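Local structure of multiple antibiotic resistance protein MarR (Escherichia coli, 1JGS) at residues Ala47-Val52 / Val90-Thr95. The protein represses transcription of the marRAB operon, which is involved in activating antibiotic resistance and oxidative stress genes, by binding its marO operator/promoter site. Residues are numbered along the deposited sequence; the frame is centred on the assembly and turned at random.
Sequences ACITPV and VLVKLT. With SAL (2-hydroxybenzoic acid), chain B.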
loop_
_atom_site.group_PDB
_atom_site.type_symbol
_atom_site.label_atom_id
_atom_site.label_comp_id
_atom_site.label_asym_id
_atom_site.label_seq_id
_atom_site.Cartn_x
_atom_site.Cartn_y
_atom_site.Cartn_z
ATOM N N ALA A 47 12.949 8.599 -13.831
ATOM C CA ALA A 47 14.240 8.703 -14.524
ATOM C C ALA A 47 15.367 8.884 -13.512
ATOM O O ALA A 47 16.297 8.074 -13.435
ATOM C CB ALA A 47 14.238 9.880 -15.490
ATOM N N CYS A 48 15.266 9.969 -12.753
ATOM C CA CYS A 48 16.218 10.330 -11.716
ATOM C C CYS A 48 15.412 10.930 -10.565
ATOM O O CYS A 48 14.563 11.793 -10.783
ATOM C CB CYS A 48 17.205 11.386 -12.218
ATOM S SG CYS A 48 18.460 10.799 -13.359
ATOM N N ILE A 49 15.681 10.494 -9.342
ATOM C CA ILE A 49 14.951 11.027 -8.202
ATOM C C ILE A 49 15.814 11.030 -6.955
ATOM O O ILE A 49 16.704 10.180 -6.798
ATOM C CB ILE A 49 13.682 10.202 -7.920
ATOM C CG1 ILE A 49 12.920 10.810 -6.736
ATOM C CG2 ILE A 49 14.062 8.748 -7.647
ATOM C CD1 ILE A 49 11.584 10.158 -6.465
ATOM N N THR A 50 15.559 11.989 -6.074
ATOM C CA THR A 50 16.315 12.083 -4.829
ATOM C C THR A 50 15.820 11.019 -3.846
ATOM O O THR A 50 14.661 10.589 -3.899
ATOM C CB THR A 50 16.159 13.469 -4.185
ATOM O OG1 THR A 50 14.788 13.678 -3.820
ATOM C CG2 THR A 50 16.603 14.551 -5.156
ATOM N N PRO A 51 16.694 10.559 -2.948
ATOM C CA PRO A 51 16.221 9.544 -2.009
ATOM C C PRO A 51 15.044 10.052 -1.178
ATOM O O PRO A 51 14.057 9.326 -0.968
ATOM C CB PRO A 51 17.459 9.252 -1.181
ATOM C CG PRO A 51 18.563 9.418 -2.185
ATOM C CD PRO A 51 18.160 10.696 -2.883
ATOM N N VAL A 52 15.122 11.305 -0.733
ATOM C CA VAL A 52 14.043 11.877 0.065
ATOM C C VAL A 52 12.736 11.965 -0.722
ATOM O O VAL A 52 11.671 11.645 -0.194
ATOM C CB VAL A 52 14.410 13.264 0.581
ATOM C CG1 VAL A 52 13.267 13.813 1.411
ATOM C CG2 VAL A 52 15.695 13.189 1.406
ATOM N N VAL A 90 22.240 13.948 -3.790
ATOM C CA VAL A 90 22.424 13.062 -4.925
ATOM C C VAL A 90 21.097 12.588 -5.459
ATOM O O VAL A 90 20.045 12.807 -4.849
ATOM C CB VAL A 90 23.245 11.803 -4.556
ATOM C CG1 VAL A 90 24.617 12.209 -4.083
ATOM C CG2 VAL A 90 22.522 10.985 -3.498
ATOM N N LEU A 91 21.157 11.938 -6.611
ATOM C CA LEU A 91 19.974 11.402 -7.247
ATOM C C LEU A 91 20.309 9.935 -7.392
ATOM O O LEU A 91 21.478 9.544 -7.331
ATOM C CB LEU A 91 19.758 12.008 -8.650
ATOM C CG LEU A 91 19.433 13.501 -8.852
ATOM C CD1 LEU A 91 19.738 13.876 -10.286
ATOM C CD2 LEU A 91 17.966 13.809 -8.532
ATOM N N VAL A 92 19.288 9.118 -7.567
ATOM C CA VAL A 92 19.527 7.714 -7.772
ATOM C C VAL A 92 18.773 7.387 -9.031
ATOM O O VAL A 92 17.670 7.894 -9.254
ATOM C CB VAL A 92 19.005 6.848 -6.602
ATOM C CG1 VAL A 92 19.797 7.170 -5.309
ATOM C CG2 VAL A 92 17.518 7.083 -6.404
ATOM N N LYS A 93 19.389 6.575 -9.878
ATOM C CA LYS A 93 18.759 6.156 -11.116
ATOM C C LYS A 93 19.134 4.701 -11.284
ATOM O O LYS A 93 20.045 4.200 -10.611
ATOM C CB LYS A 93 19.293 6.981 -12.286
ATOM C CG LYS A 93 20.742 6.698 -12.644
ATOM C CD LYS A 93 21.249 7.707 -13.652
ATOM C CE LYS A 93 21.934 7.025 -14.810
ATOM N NZ LYS A 93 21.002 6.114 -15.543
ATOM N N LEU A 94 18.442 4.019 -12.180
ATOM C CA LEU A 94 18.729 2.623 -12.428
ATOM C C LEU A 94 19.935 2.482 -13.333
ATOM O O LEU A 94 20.180 3.326 -14.189
ATOM C CB LEU A 94 17.542 1.952 -13.105
ATOM C CG LEU A 94 16.186 1.990 -12.388
ATOM C CD1 LEU A 94 15.266 0.979 -13.082
ATOM C CD2 LEU A 94 16.346 1.639 -10.885
ATOM N N THR A 95 20.704 1.422 -13.127
ATOM C CA THR A 95 21.839 1.158 -13.992
ATOM C C THR A 95 21.194 0.385 -15.155
ATOM O O THR A 95 20.023 -0.014 -15.051
ATOM C CB THR A 95 22.862 0.269 -13.282
ATOM O OG1 THR A 95 22.212 -0.936 -12.849
ATOM C CG2 THR A 95 23.451 0.983 -12.076
HETATM C "C1'" SAL B . 21.132 8.116 0.364
HETATM O "O1'" SAL B . 22.157 8.560 -0.355
HETATM O "O2'" SAL B . 20.907 6.902 0.467
HETATM C C1 SAL B . 20.294 9.142 1.019
HETATM C C2 SAL B . 19.147 8.744 1.822
HETATM C C3 SAL B . 18.325 9.704 2.457
HETATM C C4 SAL B . 18.589 11.066 2.330
HETATM C C5 SAL B . 19.828 11.527 1.466
HETATM C C6 SAL B . 20.603 10.542 0.863
HETATM O O2 SAL B . 18.803 7.442 2.008
#
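Ile49 and Val92 form a single antiparallel hydrogen-bonded pair, joining the short segment before helix 51-58 to strand 90-94 of the wing in MarR's winged helix-turn-helix domain. Two backbone bonds define the bridge: Val92 N to Ile49 O at 2.9 Å and Ile49 N to Val92 O at 3.3 Å, the latter with an N-H...O angle of 165°. The other edge of strand 90-94 pairs with strand 78-82. The CB of Ile49 points away from the strand, and the two side chains cross obliquely. On Ile49, CG1 is anti to the backbone N (chi1 -179°), and CG2, set between N and the carbonyl carbon, meets Val92 CG2 at 4.0 Å. The second methyl of Val92, CG1, packs on Pro51 CG at 4.0 Å. Leu91 reaches the two residues that flank Ile49, CD1 to Cys48 CB (4.0 Å) and CD2 to Thr50 CG2 (3.7 Å). Thr50 is the N-cap of helix 51-58, its OG1 hydrogen-bonded to Glu53 N. Pro51, Val52 and Val90 touch one salicylate through carbon atoms, while Thr66 OG1 hydrogen-bonds it. Pro51 touches Val90 and the salicylate through different ring atoms: CD lies 3.4 Å from Val90 O, while CB sits 3.5 Å from salicylate C2.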